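Local coordinates for protein GDP-mannose-dependent alpha-(1-6)-phosphatidylinositol monomannoside mannosyltransferase (Corynebacterium glutamicum, PDB 3OKP) that is a mannosyltransferase enzyme of the GT-B glycosyltransferase clan, built from two Rossmann-like domains, at residues Tyr24-Ile37 / Trp365-Gln377. Numbering follows the deposited sequence.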
loop_
_atom_site.group_PDB
_atom_site.type_symbol
_atom_site.label_atom_id
_atom_site.label_comp_id
_atom_site.label_asym_id
_atom_site.label_seq_id
_atom_site.Cartn_x
_atom_site.Cartn_y
_atom_site.Cartn_z
ATOM N N TYR A 24 7.235 1.216 2.819
ATOM C CA TYR A 24 6.446 1.795 3.902
ATOM C C TYR A 24 7.335 2.527 4.911
ATOM O O TYR A 24 7.095 3.697 5.224
ATOM C CB TYR A 24 5.639 0.680 4.578
ATOM C CG TYR A 24 4.775 1.084 5.755
ATOM C CD1 TYR A 24 3.426 1.396 5.580
ATOM C CD2 TYR A 24 5.293 1.107 7.050
ATOM C CE1 TYR A 24 2.621 1.746 6.670
ATOM C CE2 TYR A 24 4.500 1.456 8.142
ATOM C CZ TYR A 24 3.168 1.772 7.945
ATOM O OH TYR A 24 2.389 2.120 9.027
ATOM N N LEU A 25 8.370 1.843 5.395
ATOM C CA LEU A 25 9.262 2.410 6.409
ATOM C C LEU A 25 10.160 3.513 5.851
ATOM O O LEU A 25 10.273 4.579 6.456
ATOM C CB LEU A 25 10.087 1.314 7.098
ATOM C CG LEU A 25 9.310 0.321 7.975
ATOM C CD1 LEU A 25 10.252 -0.713 8.560
ATOM C CD2 LEU A 25 8.536 1.024 9.088
ATOM N N ARG A 26 10.773 3.266 4.693
ATOM C CA ARG A 26 11.569 4.287 4.000
ATOM C C ARG A 26 10.810 5.618 3.880
ATOM O O ARG A 26 11.340 6.675 4.230
ATOM C CB ARG A 26 12.000 3.781 2.615
ATOM C CG ARG A 26 12.671 4.823 1.709
ATOM C CD ARG A 26 12.601 4.396 0.246
ATOM N NE ARG A 26 11.232 4.452 -0.269
ATOM C CZ ARG A 26 10.754 3.683 -1.244
ATOM N NH1 ARG A 26 11.525 2.772 -1.828
ATOM N NH2 ARG A 26 9.493 3.817 -1.631
ATOM N N ASP A 27 9.568 5.556 3.404
ATOM C CA ASP A 27 8.794 6.768 3.138
ATOM C C ASP A 27 8.236 7.435 4.399
ATOM O O ASP A 27 8.165 8.662 4.464
ATOM C CB ASP A 27 7.689 6.500 2.112
ATOM C CG ASP A 27 8.239 6.122 0.742
ATOM O OD1 ASP A 27 9.406 6.453 0.439
ATOM O OD2 ASP A 27 7.497 5.489 -0.038
ATOM N N PHE A 28 7.854 6.641 5.398
ATOM C CA PHE A 28 7.429 7.203 6.685
ATOM C C PHE A 28 8.576 7.863 7.454
ATOM O O PHE A 28 8.401 8.945 8.022
ATOM C CB PHE A 28 6.715 6.163 7.559
ATOM C CG PHE A 28 5.217 6.219 7.457
ATOM C CD1 PHE A 28 4.520 7.343 7.894
ATOM C CD2 PHE A 28 4.502 5.149 6.934
ATOM C CE1 PHE A 28 3.134 7.409 7.800
ATOM C CE2 PHE A 28 3.112 5.203 6.834
ATOM C CZ PHE A 28 2.426 6.335 7.269
ATOM N N ILE A 29 9.743 7.217 7.465
ATOM C CA ILE A 29 10.926 7.764 8.151
ATOM C C ILE A 29 11.344 9.106 7.536
ATOM O O ILE A 29 11.715 10.040 8.255
ATOM C CB ILE A 29 12.117 6.758 8.162
ATOM C CG1 ILE A 29 11.805 5.560 9.066
ATOM C CG2 ILE A 29 13.396 7.435 8.646
ATOM C CD1 ILE A 29 12.705 4.339 8.834
ATOM N N ALA A 30 11.254 9.196 6.210
ATOM C CA ALA A 30 11.627 10.399 5.465
ATOM C C ALA A 30 10.772 11.628 5.806
ATOM O O ALA A 30 11.188 12.759 5.562
ATOM C CB ALA A 30 11.603 10.120 3.960
ATOM N N THR A 31 9.590 11.402 6.381
ATOM C CA THR A 31 8.695 12.493 6.792
ATOM C C THR A 31 9.088 13.103 8.140
ATOM O O THR A 31 8.612 14.184 8.501
ATOM C CB THR A 31 7.217 12.035 6.880
ATOM O OG1 THR A 31 7.069 11.057 7.918
ATOM C CG2 THR A 31 6.731 11.457 5.553
ATOM N N GLN A 32 9.954 12.412 8.877
ATOM C CA GLN A 32 10.351 12.849 10.217
ATOM C C GLN A 32 11.684 13.595 10.210
ATOM O O GLN A 32 12.429 13.544 9.231
ATOM C CB GLN A 32 10.428 11.645 11.169
ATOM C CG GLN A 32 9.146 10.809 11.237
ATOM C CD GLN A 32 7.958 11.599 11.763
ATOM O OE1 GLN A 32 7.934 12.006 12.925
ATOM N NE2 GLN A 32 6.967 11.819 10.906
ATOM N N ASP A 33 11.965 14.289 11.311
ATOM C CA ASP A 33 13.259 14.927 11.532
ATOM C C ASP A 33 14.321 13.829 11.616
ATOM O O ASP A 33 14.261 12.986 12.513
ATOM C CB ASP A 33 13.223 15.748 12.830
ATOM C CG ASP A 33 14.482 16.590 13.046
ATOM O OD1 ASP A 33 15.548 16.286 12.469
ATOM O OD2 ASP A 33 14.401 17.570 13.815
ATOM N N PRO A 34 15.292 13.830 10.676
ATOM C CA PRO A 34 16.326 12.786 10.629
ATOM C C PRO A 34 17.149 12.683 11.916
ATOM O O PRO A 34 17.622 11.597 12.263
ATOM C CB PRO A 34 17.212 13.218 9.453
ATOM C CG PRO A 34 16.924 14.675 9.262
ATOM C CD PRO A 34 15.478 14.821 9.601
ATOM N N GLU A 35 17.304 13.802 12.621
ATOM C CA GLU A 35 18.034 13.826 13.890
ATOM C C GLU A 35 17.288 13.096 15.015
ATOM O O GLU A 35 17.892 12.741 16.031
ATOM C CB GLU A 35 18.351 15.267 14.304
ATOM C CG GLU A 35 19.446 15.927 13.475
ATOM C CD GLU A 35 19.543 17.425 13.708
ATOM O OE1 GLU A 35 19.291 17.881 14.841
ATOM O OE2 GLU A 35 19.872 18.152 12.751
ATOM N N SER A 36 15.987 12.874 14.822
ATOM C CA SER A 36 15.145 12.202 15.820
ATOM C C SER A 36 14.883 10.726 15.490
ATOM O O SER A 36 14.086 10.066 16.160
ATOM C CB SER A 36 13.816 12.954 15.995
ATOM O OG SER A 36 12.898 12.643 14.955
ATOM N N ILE A 37 15.566 10.216 14.466
ATOM C CA ILE A 37 15.368 8.847 13.995
ATOM C C ILE A 37 16.676 8.060 13.985
ATOM O O ILE A 37 17.697 8.544 13.486
ATOM C CB ILE A 37 14.764 8.813 12.557
ATOM C CG1 ILE A 37 13.355 9.427 12.524
ATOM C CG2 ILE A 37 14.783 7.384 11.986
ATOM C CD1 ILE A 37 12.237 8.536 13.092
ATOM N N TRP A 365 1.822 11.949 1.580
ATOM C CA TRP A 365 2.886 11.690 2.552
ATOM C C TRP A 365 3.037 12.835 3.555
ATOM O O TRP A 365 3.523 12.628 4.666
ATOM C CB TRP A 365 4.220 11.361 1.864
ATOM C CG TRP A 365 4.286 9.933 1.412
ATOM C CD1 TRP A 365 4.315 9.477 0.125
ATOM C CD2 TRP A 365 4.291 8.769 2.251
ATOM N NE1 TRP A 365 4.350 8.102 0.111
ATOM C CE2 TRP A 365 4.337 7.641 1.401
ATOM C CE3 TRP A 365 4.266 8.570 3.640
ATOM C CZ2 TRP A 365 4.357 6.329 1.893
ATOM C CZ3 TRP A 365 4.290 7.266 4.129
ATOM C CH2 TRP A 365 4.334 6.162 3.255
ATOM N N GLU A 366 2.605 14.030 3.156
ATOM C CA GLU A 366 2.572 15.189 4.049
ATOM C C GLU A 366 1.539 14.994 5.157
ATOM O O GLU A 366 1.829 15.223 6.333
ATOM C CB GLU A 366 2.277 16.474 3.267
ATOM C CG GLU A 366 3.481 17.059 2.521
ATOM C CD GLU A 366 3.818 16.330 1.221
ATOM O OE1 GLU A 366 3.012 15.492 0.752
ATOM O OE2 GLU A 366 4.903 16.609 0.663
ATOM N N ILE A 367 0.341 14.560 4.765
ATOM C CA ILE A 367 -0.739 14.251 5.702
ATOM C C ILE A 367 -0.372 13.065 6.598
ATOM O O ILE A 367 -0.498 13.149 7.823
ATOM C CB ILE A 367 -2.082 13.974 4.955
ATOM C CG1 ILE A 367 -2.605 15.242 4.254
ATOM C CG2 ILE A 367 -3.135 13.369 5.892
ATOM C CD1 ILE A 367 -2.939 16.422 5.175
ATOM N N MET A 368 0.088 11.974 5.986
ATOM C CA MET A 368 0.437 10.763 6.732
ATOM C C MET A 368 1.657 10.967 7.624
ATOM O O MET A 368 1.714 10.436 8.733
ATOM C CB MET A 368 0.644 9.568 5.793
ATOM C CG MET A 368 -0.631 9.067 5.100
ATOM S SD MET A 368 -2.062 8.805 6.180
ATOM C CE MET A 368 -1.411 7.647 7.372
ATOM N N GLY A 369 2.622 11.743 7.133
ATOM C CA GLY A 369 3.795 12.127 7.919
ATOM C C GLY A 369 3.421 12.858 9.195
ATOM O O GLY A 369 4.018 12.627 10.248
ATOM N N GLU A 370 2.422 13.735 9.097
ATOM C CA GLU A 370 1.889 14.448 10.257
ATOM C C GLU A 370 1.259 13.497 11.271
ATOM O O GLU A 370 1.434 13.671 12.480
ATOM C CB GLU A 370 0.879 15.516 9.829
ATOM C CG GLU A 370 1.514 16.772 9.259
ATOM N N ARG A 371 0.536 12.492 10.772
ATOM C CA ARG A 371 -0.024 11.435 11.621
ATOM C C ARG A 371 1.063 10.698 12.403
ATOM O O ARG A 371 0.899 10.436 13.595
ATOM C CB ARG A 371 -0.833 10.430 10.797
ATOM C CG ARG A 371 -2.194 10.926 10.324
ATOM C CD ARG A 371 -3.004 9.754 9.793
ATOM N NE ARG A 371 -4.293 10.148 9.232
ATOM C CZ ARG A 371 -5.196 9.290 8.760
ATOM N NH1 ARG A 371 -4.956 7.985 8.782
ATOM N NH2 ARG A 371 -6.343 9.736 8.267
ATOM N N LEU A 372 2.166 10.363 11.730
ATOM C CA LEU A 372 3.287 9.690 12.389
ATOM C C LEU A 372 3.952 10.595 13.425
ATOM O O LEU A 372 4.302 10.142 14.518
ATOM C CB LEU A 372 4.319 9.178 11.374
ATOM C CG LEU A 372 5.523 8.424 11.964
ATOM C CD1 LEU A 372 5.090 7.176 12.743
ATOM C CD2 LEU A 372 6.538 8.062 10.890
ATOM N N THR A 373 4.115 11.871 13.079
ATOM C CA THR A 373 4.696 12.854 13.994
ATOM C C THR A 373 3.890 12.919 15.294
ATOM O O THR A 373 4.466 12.908 16.384
ATOM C CB THR A 373 4.811 14.248 13.334
ATOM O OG1 THR A 373 5.609 14.143 12.149
ATOM C CG2 THR A 373 5.466 15.260 14.279
ATOM N N ASN A 374 2.563 12.955 15.167
ATOM C CA ASN A 374 1.671 12.980 16.326
ATOM C C ASN A 374 1.825 11.763 17.237
ATOM O O ASN A 374 1.762 11.891 18.460
ATOM C CB ASN A 374 0.212 13.133 15.886
ATOM C CG ASN A 374 -0.076 14.492 15.266
ATOM O OD1 ASN A 374 0.718 15.432 15.387
ATOM N ND2 ASN A 374 -1.216 14.603 14.596
ATOM N N ILE A 375 2.036 10.593 16.636
ATOM C CA ILE A 375 2.264 9.361 17.387
ATOM C C ILE A 375 3.615 9.405 18.111
ATOM O O ILE A 375 3.692 9.128 19.311
ATOM C CB ILE A 375 2.167 8.102 16.477
ATOM C CG1 ILE A 375 0.762 7.987 15.865
ATOM C CG2 ILE A 375 2.517 6.831 17.254
ATOM C CD1 ILE A 375 0.649 6.984 14.722
ATOM N N LEU A 376 4.666 9.774 17.383
ATOM C CA LEU A 376 6.026 9.762 17.923
ATOM C C LEU A 376 6.346 10.925 18.870
ATOM O O LEU A 376 7.234 10.807 19.717
ATOM C CB LEU A 376 7.057 9.705 16.789
ATOM C CG LEU A 376 7.017 8.499 15.839
ATOM C CD1 LEU A 376 8.062 8.649 14.747
ATOM C CD2 LEU A 376 7.210 7.186 16.592
ATOM N N GLN A 377 5.624 12.035 18.735
ATOM C CA GLN A 377 5.939 13.240 19.509
ATOM C C GLN A 377 4.992 13.533 20.671
ATOM O O GLN A 377 5.288 14.392 21.503
ATOM C CB GLN A 377 6.067 14.469 18.596
ATOM C CG GLN A 377 7.250 14.417 17.628
ATOM C CD GLN A 377 8.579 14.137 18.319
ATOM O OE1 GLN A 377 8.843 14.629 19.416
ATOM N NE2 GLN A 377 9.422 13.344 17.670
HETATM O O HOH W 1 6.216 7.312 -2.251
HETATM O O HOH W 2 9.497 12.024 15.124
#
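In this GT-B glycosyltransferase the C-terminal helix 365-377 packs on the N-terminal Rossmann-like domain. It crosses segment 24-29 at nearly a right angle (-82°) and also packs on the loop that leads to strand 37-42. At its start, Trp365 meets both Asp27 and Phe28. The CB of Asp27 sits over one face of the six-membered ring, 3.6 Å from the ring centroid, as a CH-pi contact. The edge of the same ring points at the face of Phe28, a T-shaped stack with planes at 86°; CZ3 of Trp365 lies over the centre of the Phe28 ring. A water joins Asp27 OD2 to Trp365 NE1, weakly on the indole side. Arg26 grips the Asp27 carboxylate side-on with NE and NH2, which helps fix its rotation. Met368 O meets the edge of Phe28, 3.5 Å from CE1, and Leu372 CD2 packs on CD1 of Phe28. Trp91 of the central sheet also touches Phe28 and Leu372.

Thr31 lies against the bare backbone of Gly369, with OG1 3.4 Å from the glycine CA. Gln32 then folds back at chi2 (-62°), which brings its amide to the helix. NE2 gives a straight bond to Thr31 OG1 and a weak one to Gly369 O at 3.1 Å. That carbonyl also accepts from N and OG1 of Thr373, which reach it from opposite faces of its plane. Gln377 OE1 accepts a hydrogen bond from the backbone N of Arg5. On the other end of the Gln32 amide, a second water donates to Gln32 OE1 at 2.7 Å and accepts from Gln377 NE2 at 2.9 Å.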